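Local coordinates for protein ribonucleoside-diphosphate reductase subunit beta (Streptococcus sanguinis, PDB 4N83) that is the dimanganese-bearing beta subunit of a class Ib ribonucleotide reductase, which probably makes deoxyribonucleotides from ribonucleotides for DNA synthesis, at residues Thr21-Thr26 with Ala88-Ile93; Asn127-Lys133 with Asn231-Tyr235; Leu169-Asn174 with Ile280-Ile285; Lys218-Tyr222 with Leu261-Asp267. All coordinates share one frame. Numbering follows the deposited sequence.

Contact 1. Residues Thr21-Thr26 with Ala88-Ile93; sequences TWEKLT and AVFNNI
Both segments are alpha-helical and run nearly parallel: their N-to-C directions differ by 19° and the short axes approach to 10.0 Å. In register, Trp-22 CA lies 5.6 Å from Val-89 CA, and Thr-26 CA 7.5 Å from Asn-92 CA. Trp-22 (chi1 t) swings the six-membered part of its indole in toward Ala-88, so that CZ3 approaches Ala-88 CB at 3.8 Å and, at the ring edge, Ala-88 O at 3.4 Å. One turn on, Leu-25 (m, t) points across, its CD1 4.1 Å from both Val-89 CG1 and Ile-93 CG1. Helix 84-111 belongs to the ferritin-like core of the reductase small subunit and supplies the manganese ligands Glu-97 and His-100; the side chain of Ile-93, one turn before Glu-97, comes within about 4 Å of a bound manganese. Helix 16-27 packs against this metal-bearing helix, with Leu-25 also touching the manganese ligand His-194 of helix 178-206. Thr-21 CG2 lies 4.0 Å from Val-89 CG1, while Thr-21 OG1 bonds to Ile-17 O. Asn-92 (chi1 t) places OD1 3.1 Å from Leu-25 CB, without a hydrogen bond between the segments. Trp-22 packs on Lys-102 of the second subunit, Asn-92 on Phe-95 of that subunit.

Contact 2. Residues Asn127-Lys133 with Asn231-Tyr235; sequences NPYLQKK and NEEGY
Asn-127 is the N-cap of helix 128-143, and the opening turn of that helix lies against a turn in the C-terminal third of helix 211-240. The short axes approach to 9.7 Å at 151°, roughly antiparallel, with Tyr-129 CA 6.1 Å from Tyr-235 CA. The cap is made by Asn-127 OD1, which accepts from Tyr-129 N at 2.7 Å and, weakly, from Leu-130 N at 3.4 Å; Asn-127 ND2 sits at the edge of the Tyr-235 ring, 3.7 Å from CE1. Lys-133 (t, t, p, t) carries NZ to 3.3 Å from both Glu-232 OE1 and Glu-232 OE2, a salt bridge with weak hydrogen bonds. The same NZ lies over the Tyr-235 face, 4.6 Å from the centroid, a cation-pi contact, so the buried lysine is paired with a carboxylate and set over an aromatic face. Glu-232 OE2 has its stronger partner in Ser-163 OG, and Asn-231 ND2 is satisfied by Thr-227 O. Tyr-129 (m) lays a ring face over Gly-234 O, with CZ 3.5 Å away; a beta carbon on Gly-234 would clash with this ring. Leu-130 CD2 touches Tyr-235 CE1 at 3.6 Å. The whole is an antiparallel helix pair in the ferritin-like helical fold.

Contact 3. Residues Leu169-Asn174 with Ile280-Ile285; sequences LYYLGN and IVMNGI
Helix 162-173 meets the short helix 279-285 at almost a right angle, 91°, and the short axes close to 7.1 Å. In register, the CA atoms of Leu-169 and Gly-284 are 4.9 Å apart, those of Tyr-170 and Val-281 4.7 Å, and those of Gly-173 and Ile-280 4.8 Å; Gly-173 and Gly-284 allow the close backbone approach at their own positions. Leu-169 (m, t) comes first, its CB 3.9 Å from Val-281 CG1 and its CD1 3.9 Å from Ile-285 CG1; a beta carbon on Gly-284 would clash with Leu-169 O. Tyr-170, chi1 t, places CD1 3.8 Å from Ile-280 CG2 and CB 4.0 Å from Val-281 CG2, while its ring also meets that of Trp-245. Leu-172 (t, p) reaches in with CD2, 3.6 Å from Gly-284 O. Gly-173 then packs backbone to backbone: its CA makes a CA-H...O contact with Ile-280 O at 3.4 Å, where a side chain would collide. Asn-174 follows; its ND2 hydrogen-bonds back to Tyr-170 O at 2.9 Å and touches Ile-280 CG2 at 3.6 Å. This glycine-mediated perpendicular helix crossing joins the last modelled helix to the body of the ferritin-like subunit. No conventional hydrogen bond links the two segments, so the crossing depends on shape: apolar branches and glycine backbones fitted at close range.

Contact 4. Residues Lys218-Tyr222 with Leu261-Asp267; sequences KEWMY and LMNLGQD
Met-221, extended through all three chi angles (t, t, t), drives its terminal methyl between Leu-261 and Leu-264: CE lies 3.7 Å from Leu-261 CD2, 3.6 Å from Leu-264 CD1 and 3.8 Å from Gln-266 CG. The backbones stay well apart, with Lys-218 CA 9.0 Å from Gln-266 CA and Met-221 CA 9.6 Å from Leu-261 CA, so long side chains span the gap. Segment 218-222 is helical throughout. Segment 261-267 starts as the last turn of helix 246-263 and leaves it in a Schellman motif at Gly-265 (phi 87°), with Gln-266 N bonded to Leu-261 O at 2.8 Å. Tyr-222 (m) sets CE1 3.7 Å from Leu-261 CD2, and Lys-218 CE lies 3.7 Å from Gln-266 NE2. No hydrogen bond joins the segments. Around them, Phe-155 and Val-154 pack on Met-221 and Leu-264 respectively, and Phe-202 and Phe-206 touch Leu-264 and Gln-266, placing the end of helix 246-263 among helices 148-160, 178-206 and 211-240.

How the contacts relate
From the N terminus, contact 1 closes first, bringing helix 16-27 back onto helix 84-111; each of the other three opens only after it has closed. Contact 2 opens at helix 128-143 and closes on helix 211-240. Contact 3 opens between those two points, at helix 162-173, and closes last, at helix 279-285, so the two cross. Contact 4, between helix 211-240 and the end of helix 246-263, falls wholly within the span of contact 3 and crosses contact 2, with which it shares helix 211-240. Contacts 1 and 2 lie on opposite sides of the chain's centre, their centres about 31 Å apart, and no two contacts touch.

Contact 1. Residues Thr21-Thr26 with Ala88-Ile93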
loop_
_atom_site.group_PDB
_atom_site.type_symbol
_atom_site.label_atom_id
_atom_site.label_comp_id
_atom_site.label_asym_id
_atom_site.label_seq_id
_atom_site.Cartn_x
_atom_site.Cartn_y
_atom_site.Cartn_z
ATOM N N THR A 21 5.184 1.866 -14.453
ATOM C CA THR A 21 5.663 1.410 -13.144
ATOM C C THR A 21 4.526 0.837 -12.301
ATOM O O THR A 21 4.722 -0.131 -11.566
ATOM C CB THR A 21 6.356 2.537 -12.359
ATOM O OG1 THR A 21 7.307 3.199 -13.202
ATOM C CG2 THR A 21 7.072 1.967 -11.135
ATOM N N TRP A 22 3.348 1.445 -12.403
ATOM C CA TRP A 22 2.150 0.907 -11.766
ATOM C C TRP A 22 1.796 -0.451 -12.372
ATOM O O TRP A 22 1.590 -1.424 -11.646
ATOM C CB TRP A 22 0.977 1.880 -11.919
ATOM C CG TRP A 22 -0.329 1.343 -11.414
ATOM C CD1 TRP A 22 -1.244 0.625 -12.124
ATOM C CD2 TRP A 22 -0.868 1.487 -10.095
ATOM N NE1 TRP A 22 -2.320 0.310 -11.330
ATOM C CE2 TRP A 22 -2.115 0.828 -10.080
ATOM C CE3 TRP A 22 -0.419 2.107 -8.923
ATOM C CZ2 TRP A 22 -2.917 0.770 -8.940
ATOM C CZ3 TRP A 22 -1.220 2.048 -7.790
ATOM C CH2 TRP A 22 -2.454 1.386 -7.809
ATOM N N GLU A 23 1.732 -0.504 -13.700
ATOM C CA GLU A 23 1.442 -1.742 -14.421
ATOM C C GLU A 23 2.363 -2.875 -13.986
ATOM O O GLU A 23 1.897 -3.927 -13.551
ATOM C CB GLU A 23 1.581 -1.533 -15.932
ATOM C CG GLU A 23 0.393 -0.836 -16.580
ATOM C CD GLU A 23 0.584 -0.594 -18.069
ATOM O OE1 GLU A 23 1.741 -0.635 -18.548
ATOM O OE2 GLU A 23 -0.429 -0.357 -18.762
ATOM N N LYS A 24 3.667 -2.641 -14.097
ATOM C CA LYS A 24 4.671 -3.663 -13.803
ATOM C C LYS A 24 4.579 -4.181 -12.372
ATOM O O LYS A 24 4.593 -5.390 -12.148
ATOM C CB LYS A 24 6.080 -3.123 -14.072
ATOM C CG LYS A 24 7.193 -4.117 -13.768
ATOM C CD LYS A 24 8.360 -3.987 -14.734
ATOM C CE LYS A 24 8.058 -4.671 -16.059
ATOM N NZ LYS A 24 9.217 -4.625 -16.992
ATOM N N LEU A 25 4.481 -3.267 -11.411
ATOM C CA LEU A 25 4.447 -3.646 -9.998
ATOM C C LEU A 25 3.161 -4.379 -9.617
ATOM O O LEU A 25 3.205 -5.366 -8.883
ATOM C CB LEU A 25 4.643 -2.422 -9.099
ATOM C CG LEU A 25 6.062 -1.849 -9.037
ATOM C CD1 LEU A 25 6.056 -0.446 -8.446
ATOM C CD2 LEU A 25 6.983 -2.761 -8.239
ATOM N N THR A 26 2.025 -3.900 -10.116
ATOM C CA THR A 26 0.744 -4.564 -9.872
ATOM C C THR A 26 0.700 -5.950 -10.521
ATOM O O THR A 26 0.164 -6.896 -9.944
ATOM C CB THR A 26 -0.438 -3.725 -10.390
ATOM O OG1 THR A 26 -0.204 -3.347 -11.754
ATOM C CG2 THR A 26 -0.624 -2.480 -9.531
ATOM N N ALA A 88 0.193 7.099 -5.730
ATOM C CA ALA A 88 -0.463 5.797 -5.878
ATOM C C ALA A 88 0.570 4.677 -6.027
ATOM O O ALA A 88 0.467 3.640 -5.371
ATOM C CB ALA A 88 -1.414 5.807 -7.068
ATOM N N VAL A 89 1.570 4.899 -6.877
ATOM C CA VAL A 89 2.656 3.932 -7.051
ATOM C C VAL A 89 3.338 3.654 -5.708
ATOM O O VAL A 89 3.644 2.507 -5.396
ATOM C CB VAL A 89 3.706 4.407 -8.084
ATOM C CG1 VAL A 89 4.866 3.424 -8.168
ATOM C CG2 VAL A 89 3.070 4.581 -9.457
ATOM N N PHE A 90 3.555 4.703 -4.914
ATOM C CA PHE A 90 4.185 4.559 -3.594
ATOM C C PHE A 90 3.308 3.826 -2.581
ATOM O O PHE A 90 3.827 3.185 -1.666
ATOM C CB PHE A 90 4.629 5.918 -3.036
ATOM C CG PHE A 90 5.958 6.379 -3.563
ATOM C CD1 PHE A 90 7.102 5.630 -3.327
ATOM C CD2 PHE A 90 6.071 7.555 -4.292
ATOM C CE1 PHE A 90 8.331 6.040 -3.811
ATOM C CE2 PHE A 90 7.299 7.970 -4.779
ATOM C CZ PHE A 90 8.430 7.213 -4.539
ATOM N N ASN A 91 1.989 3.917 -2.739
ATOM C CA ASN A 91 1.072 3.127 -1.916
ATOM C C ASN A 91 1.243 1.646 -2.220
ATOM O O ASN A 91 1.300 0.819 -1.306
ATOM C CB ASN A 91 -0.383 3.545 -2.147
ATOM C CG ASN A 91 -0.659 4.971 -1.709
ATOM O OD1 ASN A 91 -0.066 5.464 -0.746
ATOM N ND2 ASN A 91 -1.568 5.640 -2.413
ATOM N N ASN A 92 1.333 1.326 -3.510
ATOM C CA ASN A 92 1.657 -0.025 -3.962
ATOM C C ASN A 92 3.044 -0.468 -3.493
ATOM O O ASN A 92 3.217 -1.604 -3.052
ATOM C CB ASN A 92 1.578 -0.114 -5.491
ATOM C CG ASN A 92 2.162 -1.403 -6.028
ATOM O OD1 ASN A 92 3.277 -1.416 -6.544
ATOM N ND2 ASN A 92 1.426 -2.499 -5.886
ATOM N N ILE A 93 4.025 0.428 -3.596
ATOM C CA ILE A 93 5.385 0.137 -3.140
ATOM C C ILE A 93 5.386 -0.186 -1.650
ATOM O O ILE A 93 5.951 -1.195 -1.235
ATOM C CB ILE A 93 6.355 1.312 -3.410
ATOM C CG1 ILE A 93 6.580 1.482 -4.916
ATOM C CG2 ILE A 93 7.691 1.077 -2.710
ATOM C CD1 ILE A 93 7.170 2.817 -5.320
#

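Contact 2. Residues Asn127-Lys133 with Asn231-Tyr235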
loop_
_atom_site.group_PDB
_atom_site.type_symbol
_atom_site.label_atom_id
_atom_site.label_comp_id
_atom_site.label_asym_id
_atom_site.label_seq_id
_atom_site.Cartn_x
_atom_site.Cartn_y
_atom_site.Cartn_z
ATOM N N ASN A 127 21.469 -5.890 17.584
ATOM C CA ASN A 127 22.689 -5.944 16.784
ATOM C C ASN A 127 23.389 -4.578 16.791
ATOM O O ASN A 127 22.727 -3.554 16.627
ATOM C CB ASN A 127 22.342 -6.357 15.350
ATOM C CG ASN A 127 23.560 -6.776 14.538
ATOM O OD1 ASN A 127 24.558 -6.061 14.473
ATOM N ND2 ASN A 127 23.469 -7.932 13.892
ATOM N N PRO A 128 24.723 -4.553 16.998
ATOM C CA PRO A 128 25.472 -3.292 16.890
ATOM C C PRO A 128 25.480 -2.677 15.485
ATOM O O PRO A 128 25.427 -1.454 15.352
ATOM C CB PRO A 128 26.900 -3.690 17.289
ATOM C CG PRO A 128 26.753 -4.935 18.087
ATOM C CD PRO A 128 25.566 -5.648 17.512
ATOM N N TYR A 129 25.550 -3.520 14.456
ATOM C CA TYR A 129 25.649 -3.053 13.071
ATOM C C TYR A 129 24.295 -2.632 12.506
ATOM O O TYR A 129 24.150 -1.518 12.003
ATOM C CB TYR A 129 26.251 -4.141 12.179
ATOM C CG TYR A 129 27.612 -4.623 12.627
ATOM C CD1 TYR A 129 28.756 -3.867 12.380
ATOM C CD2 TYR A 129 27.759 -5.836 13.295
ATOM C CE1 TYR A 129 30.006 -4.305 12.787
ATOM C CE2 TYR A 129 29.004 -6.283 13.705
ATOM C CZ TYR A 129 30.123 -5.515 13.449
ATOM O OH TYR A 129 31.362 -5.954 13.855
ATOM N N LEU A 130 23.313 -3.528 12.594
ATOM C CA LEU A 130 21.991 -3.310 11.991
ATOM C C LEU A 130 21.262 -2.106 12.587
ATOM O O LEU A 130 20.654 -1.322 11.857
ATOM C CB LEU A 130 21.114 -4.558 12.146
ATOM C CG LEU A 130 21.603 -5.859 11.499
ATOM C CD1 LEU A 130 20.782 -7.038 11.997
ATOM C CD2 LEU A 130 21.551 -5.766 9.982
ATOM N N GLN A 131 21.319 -1.972 13.912
ATOM C CA GLN A 131 20.679 -0.853 14.611
ATOM C C GLN A 131 21.304 0.486 14.230
ATOM O O GLN A 131 20.596 1.480 14.069
ATOM C CB GLN A 131 20.756 -1.043 16.130
ATOM C CG GLN A 131 19.903 -2.185 16.662
ATOM C CD GLN A 131 18.413 -1.918 16.535
ATOM O OE1 GLN A 131 17.958 -0.786 16.698
ATOM N NE2 GLN A 131 17.644 -2.963 16.248
ATOM N N LYS A 132 22.628 0.507 14.091
ATOM C CA LYS A 132 23.340 1.711 13.661
ATOM C C LYS A 132 23.097 1.951 12.169
ATOM O O LYS A 132 22.933 3.092 11.736
ATOM C CB LYS A 132 24.842 1.585 13.959
ATOM C CG LYS A 132 25.549 2.905 14.244
ATOM C CD LYS A 132 26.008 3.606 12.975
ATOM C CE LYS A 132 26.731 4.907 13.287
ATOM N NZ LYS A 132 25.811 5.964 13.792
ATOM N N LYS A 133 23.062 0.866 11.395
ATOM C CA LYS A 133 22.780 0.931 9.958
ATOM C C LYS A 133 21.390 1.506 9.687
ATOM O O LYS A 133 21.226 2.353 8.808
ATOM C CB LYS A 133 22.909 -0.463 9.333
ATOM C CG LYS A 133 22.730 -0.507 7.823
ATOM C CD LYS A 133 23.287 -1.794 7.226
ATOM C CE LYS A 133 22.542 -3.024 7.723
ATOM N NZ LYS A 133 22.954 -4.263 7.004
ATOM N N ASN A 231 30.687 0.054 7.247
ATOM C CA ASN A 231 29.862 -0.635 8.248
ATOM C C ASN A 231 29.359 -1.999 7.769
ATOM O O ASN A 231 29.181 -2.912 8.577
ATOM C CB ASN A 231 28.673 0.237 8.676
ATOM C CG ASN A 231 29.005 1.145 9.847
ATOM O OD1 ASN A 231 29.289 0.671 10.947
ATOM N ND2 ASN A 231 28.964 2.454 9.619
ATOM N N GLU A 232 29.132 -2.131 6.463
ATOM C CA GLU A 232 28.680 -3.399 5.882
ATOM C C GLU A 232 29.802 -4.436 5.893
ATOM O O GLU A 232 29.546 -5.628 6.062
ATOM C CB GLU A 232 28.166 -3.199 4.451
ATOM C CG GLU A 232 27.190 -4.271 3.982
ATOM C CD GLU A 232 25.839 -4.198 4.680
ATOM O OE1 GLU A 232 25.410 -3.086 5.058
ATOM O OE2 GLU A 232 25.201 -5.259 4.847
ATOM N N GLU A 233 31.038 -3.976 5.711
ATOM C CA GLU A 233 32.213 -4.845 5.823
ATOM C C GLU A 233 32.388 -5.384 7.249
ATOM O O GLU A 233 32.964 -6.456 7.444
ATOM C CB GLU A 233 33.479 -4.108 5.366
ATOM C CG GLU A 233 33.585 -3.946 3.855
ATOM C CD GLU A 233 34.748 -3.068 3.429
ATOM O OE1 GLU A 233 34.867 -1.934 3.943
ATOM O OE2 GLU A 233 35.540 -3.505 2.568
ATOM N N GLY A 234 31.893 -4.637 8.236
ATOM C CA GLY A 234 31.853 -5.103 9.621
ATOM C C GLY A 234 30.781 -6.158 9.841
ATOM O O GLY A 234 31.012 -7.150 10.534
ATOM N N TYR A 235 29.607 -5.939 9.252
ATOM C CA TYR A 235 28.491 -6.887 9.337
ATOM C C TYR A 235 28.762 -8.154 8.521
ATOM O O TYR A 235 28.337 -9.246 8.905
ATOM C CB TYR A 235 27.191 -6.219 8.865
ATOM C CG TYR A 235 25.960 -7.101 8.952
ATOM C CD1 TYR A 235 25.331 -7.336 10.171
ATOM C CD2 TYR A 235 25.422 -7.693 7.812
ATOM C CE1 TYR A 235 24.205 -8.139 10.253
ATOM C CE2 TYR A 235 24.295 -8.497 7.884
ATOM C CZ TYR A 235 23.690 -8.717 9.107
ATOM O OH TYR A 235 22.571 -9.515 9.181
#

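Contact 3. Residues Leu169-Asn174 with Ile280-Ile285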
loop_
_atom_site.group_PDB
_atom_site.type_symbol
_atom_site.label_atom_id
_atom_site.label_comp_id
_atom_site.label_asym_id
_atom_site.label_seq_id
_atom_site.Cartn_x
_atom_site.Cartn_y
_atom_site.Cartn_z
ATOM N N LEU A 169 20.799 -16.980 -2.729
ATOM C CA LEU A 169 21.194 -17.064 -4.139
ATOM C C LEU A 169 22.309 -18.095 -4.350
ATOM O O LEU A 169 22.372 -18.738 -5.401
ATOM C CB LEU A 169 21.651 -15.695 -4.659
ATOM C CG LEU A 169 20.580 -14.607 -4.803
ATOM C CD1 LEU A 169 21.227 -13.253 -5.058
ATOM C CD2 LEU A 169 19.594 -14.945 -5.910
ATOM N N TYR A 170 23.183 -18.239 -3.355
ATOM C CA TYR A 170 24.250 -19.244 -3.388
ATOM C C TYR A 170 23.671 -20.659 -3.400
ATOM O O TYR A 170 24.098 -21.502 -4.190
ATOM C CB TYR A 170 25.199 -19.060 -2.193
ATOM C CG TYR A 170 26.137 -20.223 -1.938
ATOM C CD1 TYR A 170 27.357 -20.322 -2.604
ATOM C CD2 TYR A 170 25.809 -21.220 -1.020
ATOM C CE1 TYR A 170 28.216 -21.383 -2.369
ATOM C CE2 TYR A 170 26.661 -22.286 -0.781
ATOM C CZ TYR A 170 27.863 -22.361 -1.456
ATOM O OH TYR A 170 28.710 -23.418 -1.217
ATOM N N TYR A 171 22.700 -20.909 -2.525
ATOM C CA TYR A 171 22.063 -22.224 -2.433
ATOM C C TYR A 171 21.203 -22.543 -3.658
ATOM O O TYR A 171 21.154 -23.694 -4.095
ATOM C CB TYR A 171 21.226 -22.335 -1.153
ATOM C CG TYR A 171 22.061 -22.427 0.107
ATOM C CD1 TYR A 171 22.854 -23.544 0.358
ATOM C CD2 TYR A 171 22.058 -21.401 1.050
ATOM C CE1 TYR A 171 23.622 -23.635 1.508
ATOM C CE2 TYR A 171 22.822 -21.485 2.202
ATOM C CZ TYR A 171 23.603 -22.603 2.427
ATOM O OH TYR A 171 24.364 -22.694 3.571
ATOM N N LEU A 172 20.534 -21.530 -4.208
ATOM C CA LEU A 172 19.742 -21.695 -5.434
ATOM C C LEU A 172 20.618 -22.153 -6.601
ATOM O O LEU A 172 20.174 -22.929 -7.448
ATOM C CB LEU A 172 19.028 -20.388 -5.801
ATOM C CG LEU A 172 18.138 -20.400 -7.052
ATOM C CD1 LEU A 172 17.028 -21.434 -6.937
ATOM C CD2 LEU A 172 17.554 -19.018 -7.304
ATOM N N GLY A 173 21.855 -21.664 -6.638
ATOM C CA GLY A 173 22.828 -22.083 -7.642
ATOM C C GLY A 173 23.250 -23.537 -7.507
ATOM O O GLY A 173 23.598 -24.180 -8.498
ATOM N N ASN A 174 23.222 -24.050 -6.276
ATOM C CA ASN A 174 23.519 -25.459 -5.999
ATOM C C ASN A 174 22.279 -26.362 -6.078
ATOM O O ASN A 174 22.364 -27.557 -5.790
ATOM C CB ASN A 174 24.168 -25.605 -4.612
ATOM C CG ASN A 174 25.606 -25.122 -4.581
ATOM O OD1 ASN A 174 26.531 -25.912 -4.392
ATOM N ND2 ASN A 174 25.802 -23.823 -4.767
ATOM N N ILE A 280 28.141 -19.214 -9.152
ATOM C CA ILE A 280 26.911 -19.924 -8.786
ATOM C C ILE A 280 25.876 -18.972 -8.171
ATOM O O ILE A 280 24.680 -19.267 -8.169
ATOM C CB ILE A 280 27.200 -21.133 -7.850
ATOM C CG1 ILE A 280 26.373 -22.352 -8.280
ATOM C CG2 ILE A 280 26.958 -20.795 -6.382
ATOM C CD1 ILE A 280 26.939 -23.091 -9.476
ATOM N N VAL A 281 26.342 -17.838 -7.648
ATOM C CA VAL A 281 25.452 -16.773 -7.178
ATOM C C VAL A 281 24.913 -15.987 -8.372
ATOM O O VAL A 281 23.758 -15.553 -8.365
ATOM C CB VAL A 281 26.169 -15.819 -6.197
ATOM C CG1 VAL A 281 25.259 -14.661 -5.798
ATOM C CG2 VAL A 281 26.630 -16.585 -4.965
ATOM N N MET A 282 25.750 -15.811 -9.393
ATOM C CA MET A 282 25.326 -15.182 -10.646
ATOM C C MET A 282 24.432 -16.130 -11.453
ATOM O O MET A 282 23.633 -15.685 -12.279
ATOM C CB MET A 282 26.542 -14.756 -11.477
ATOM C CG MET A 282 26.267 -13.621 -12.455
ATOM S SD MET A 282 25.641 -12.114 -11.679
ATOM C CE MET A 282 26.950 -11.732 -10.520
ATOM N N ASN A 283 24.585 -17.432 -11.215
ATOM C CA ASN A 283 23.649 -18.438 -11.716
ATOM C C ASN A 283 22.288 -18.303 -11.023
ATOM O O ASN A 283 21.247 -18.560 -11.630
ATOM C CB ASN A 283 24.221 -19.848 -11.500
ATOM C CG ASN A 283 23.291 -20.946 -11.985
ATOM O OD1 ASN A 283 22.953 -21.859 -11.232
ATOM N ND2 ASN A 283 22.872 -20.863 -13.242
ATOM N N GLY A 284 22.312 -17.900 -9.754
ATOM C CA GLY A 284 21.096 -17.653 -8.981
ATOM C C GLY A 284 20.300 -16.439 -9.432
ATOM O O GLY A 284 19.070 -16.461 -9.405
ATOM N N ILE A 285 20.995 -15.376 -9.838
ATOM C CA ILE A 285 20.337 -14.159 -10.330
ATOM C C ILE A 285 19.762 -14.380 -11.734
ATOM O O ILE A 285 18.684 -13.874 -12.054
ATOM C CB ILE A 285 21.301 -12.947 -10.330
ATOM C CG1 ILE A 285 21.734 -12.616 -8.896
ATOM C CG2 ILE A 285 20.642 -11.727 -10.967
ATOM C CD1 ILE A 285 22.924 -11.683 -8.804
#

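Contact 4. Residues Lys218-Tyr222 with Leu261-Asp267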
loop_
_atom_site.group_PDB
_atom_site.type_symbol
_atom_site.label_atom_id
_atom_site.label_comp_id
_atom_site.label_asym_id
_atom_site.label_seq_id
_atom_site.Cartn_x
_atom_site.Cartn_y
_atom_site.Cartn_z
ATOM N N LYS A 218 26.342 15.165 -4.642
ATOM C CA LYS A 218 27.254 14.083 -5.024
ATOM C C LYS A 218 28.324 13.857 -3.956
ATOM O O LYS A 218 28.736 12.722 -3.721
ATOM C CB LYS A 218 27.911 14.375 -6.378
ATOM C CG LYS A 218 26.973 14.224 -7.566
ATOM C CD LYS A 218 27.583 14.760 -8.853
ATOM C CE LYS A 218 28.734 13.895 -9.343
ATOM N NZ LYS A 218 29.238 14.345 -10.670
ATOM N N GLU A 219 28.764 14.937 -3.312
ATOM C CA GLU A 219 29.701 14.843 -2.192
ATOM C C GLU A 219 29.043 14.150 -0.996
ATOM O O GLU A 219 29.650 13.284 -0.365
ATOM C CB GLU A 219 30.207 16.232 -1.789
ATOM C CG GLU A 219 31.397 16.213 -0.840
ATOM C CD GLU A 219 31.869 17.603 -0.449
ATOM O OE1 GLU A 219 31.239 18.598 -0.863
ATOM O OE2 GLU A 219 32.878 17.699 0.280
ATOM N N TRP A 220 27.802 14.532 -0.696
ATOM C CA TRP A 220 27.028 13.903 0.378
ATOM C C TRP A 220 26.640 12.462 0.026
ATOM O O TRP A 220 26.431 11.632 0.914
ATOM C CB TRP A 220 25.771 14.728 0.684
ATOM C CG TRP A 220 25.054 14.311 1.939
ATOM C CD1 TRP A 220 25.286 14.763 3.206
ATOM C CD2 TRP A 220 23.987 13.361 2.041
ATOM N NE1 TRP A 220 24.431 14.150 4.092
ATOM C CE2 TRP A 220 23.624 13.285 3.403
ATOM C CE3 TRP A 220 23.304 12.563 1.114
ATOM C CZ2 TRP A 220 22.606 12.445 3.860
ATOM C CZ3 TRP A 220 22.292 11.728 1.569
ATOM C CH2 TRP A 220 21.954 11.676 2.932
ATOM N N MET A 221 26.550 12.175 -1.271
ATOM C CA MET A 221 26.182 10.849 -1.762
ATOM C C MET A 221 27.282 9.818 -1.513
ATOM O O MET A 221 27.039 8.787 -0.881
ATOM C CB MET A 221 25.857 10.927 -3.258
ATOM C CG MET A 221 25.384 9.625 -3.881
ATOM S SD MET A 221 24.582 9.887 -5.475
ATOM C CE MET A 221 24.511 8.204 -6.078
ATOM N N TYR A 222 28.484 10.097 -2.011
ATOM C CA TYR A 222 29.613 9.174 -1.859
ATOM C C TYR A 222 30.106 9.084 -0.412
ATOM O O TYR A 222 30.592 8.035 0.009
ATOM C CB TYR A 222 30.764 9.549 -2.801
ATOM C CG TYR A 222 30.465 9.263 -4.260
ATOM C CD1 TYR A 222 30.429 7.955 -4.740
ATOM C CD2 TYR A 222 30.217 10.297 -5.159
ATOM C CE1 TYR A 222 30.155 7.688 -6.072
ATOM C CE2 TYR A 222 29.942 10.041 -6.493
ATOM C CZ TYR A 222 29.913 8.735 -6.944
ATOM O OH TYR A 222 29.639 8.479 -8.268
ATOM N N LEU A 261 24.125 3.141 -8.002
ATOM C CA LEU A 261 24.634 4.337 -8.673
ATOM C C LEU A 261 23.977 4.524 -10.040
ATOM O O LEU A 261 23.579 5.634 -10.397
ATOM C CB LEU A 261 26.158 4.256 -8.842
ATOM C CG LEU A 261 26.999 4.527 -7.591
ATOM C CD1 LEU A 261 28.352 3.829 -7.671
ATOM C CD2 LEU A 261 27.178 6.024 -7.383
ATOM N N MET A 262 23.864 3.431 -10.792
ATOM C CA MET A 262 23.321 3.476 -12.150
ATOM C C MET A 262 21.839 3.852 -12.177
ATOM O O MET A 262 21.389 4.529 -13.101
ATOM C CB MET A 262 23.534 2.132 -12.853
ATOM C CG MET A 262 23.216 2.156 -14.341
ATOM S SD MET A 262 24.184 0.966 -15.289
ATOM C CE MET A 262 25.810 1.724 -15.236
ATOM N N ASN A 263 21.088 3.412 -11.168
ATOM C CA ASN A 263 19.681 3.796 -11.037
ATOM C C ASN A 263 19.526 5.283 -10.727
ATOM O O ASN A 263 18.633 5.939 -11.263
ATOM C CB ASN A 263 18.985 2.970 -9.950
ATOM C CG ASN A 263 18.829 1.506 -10.325
ATOM O OD1 ASN A 263 18.873 0.631 -9.462
ATOM N ND2 ASN A 263 18.640 1.231 -11.611
ATOM N N LEU A 264 20.403 5.809 -9.874
ATOM C CA LEU A 264 20.373 7.229 -9.501
ATOM C C LEU A 264 20.987 8.146 -10.569
ATOM O O LEU A 264 21.008 9.365 -10.399
ATOM C CB LEU A 264 21.076 7.439 -8.155
ATOM C CG LEU A 264 20.338 6.870 -6.936
ATOM C CD1 LEU A 264 21.282 6.662 -5.761
ATOM C CD2 LEU A 264 19.179 7.770 -6.532
ATOM N N GLY A 265 21.482 7.563 -11.659
ATOM C CA GLY A 265 22.013 8.332 -12.783
ATOM C C GLY A 265 23.478 8.697 -12.631
ATOM O O GLY A 265 23.943 9.667 -13.231
ATOM N N GLN A 266 24.203 7.917 -11.832
ATOM C CA GLN A 266 25.629 8.133 -11.610
ATOM C C GLN A 266 26.444 6.986 -12.197
ATOM O O GLN A 266 25.901 5.937 -12.551
ATOM C CB GLN A 266 25.922 8.279 -10.114
ATOM C CG GLN A 266 25.404 9.574 -9.500
ATOM C CD GLN A 266 26.012 10.824 -10.119
ATOM O OE1 GLN A 266 25.347 11.852 -10.242
ATOM N NE2 GLN A 266 27.278 10.740 -10.516
ATOM N N ASP A 267 27.752 7.198 -12.285
ATOM C CA ASP A 267 28.656 6.253 -12.934
ATOM C C ASP A 267 29.063 5.134 -11.973
ATOM O O ASP A 267 29.100 5.345 -10.760
ATOM C CB ASP A 267 29.894 6.992 -13.448
ATOM C CG ASP A 267 29.544 8.116 -14.409
ATOM O OD1 ASP A 267 28.832 7.854 -15.399
ATOM O OD2 ASP A 267 29.978 9.263 -14.173
#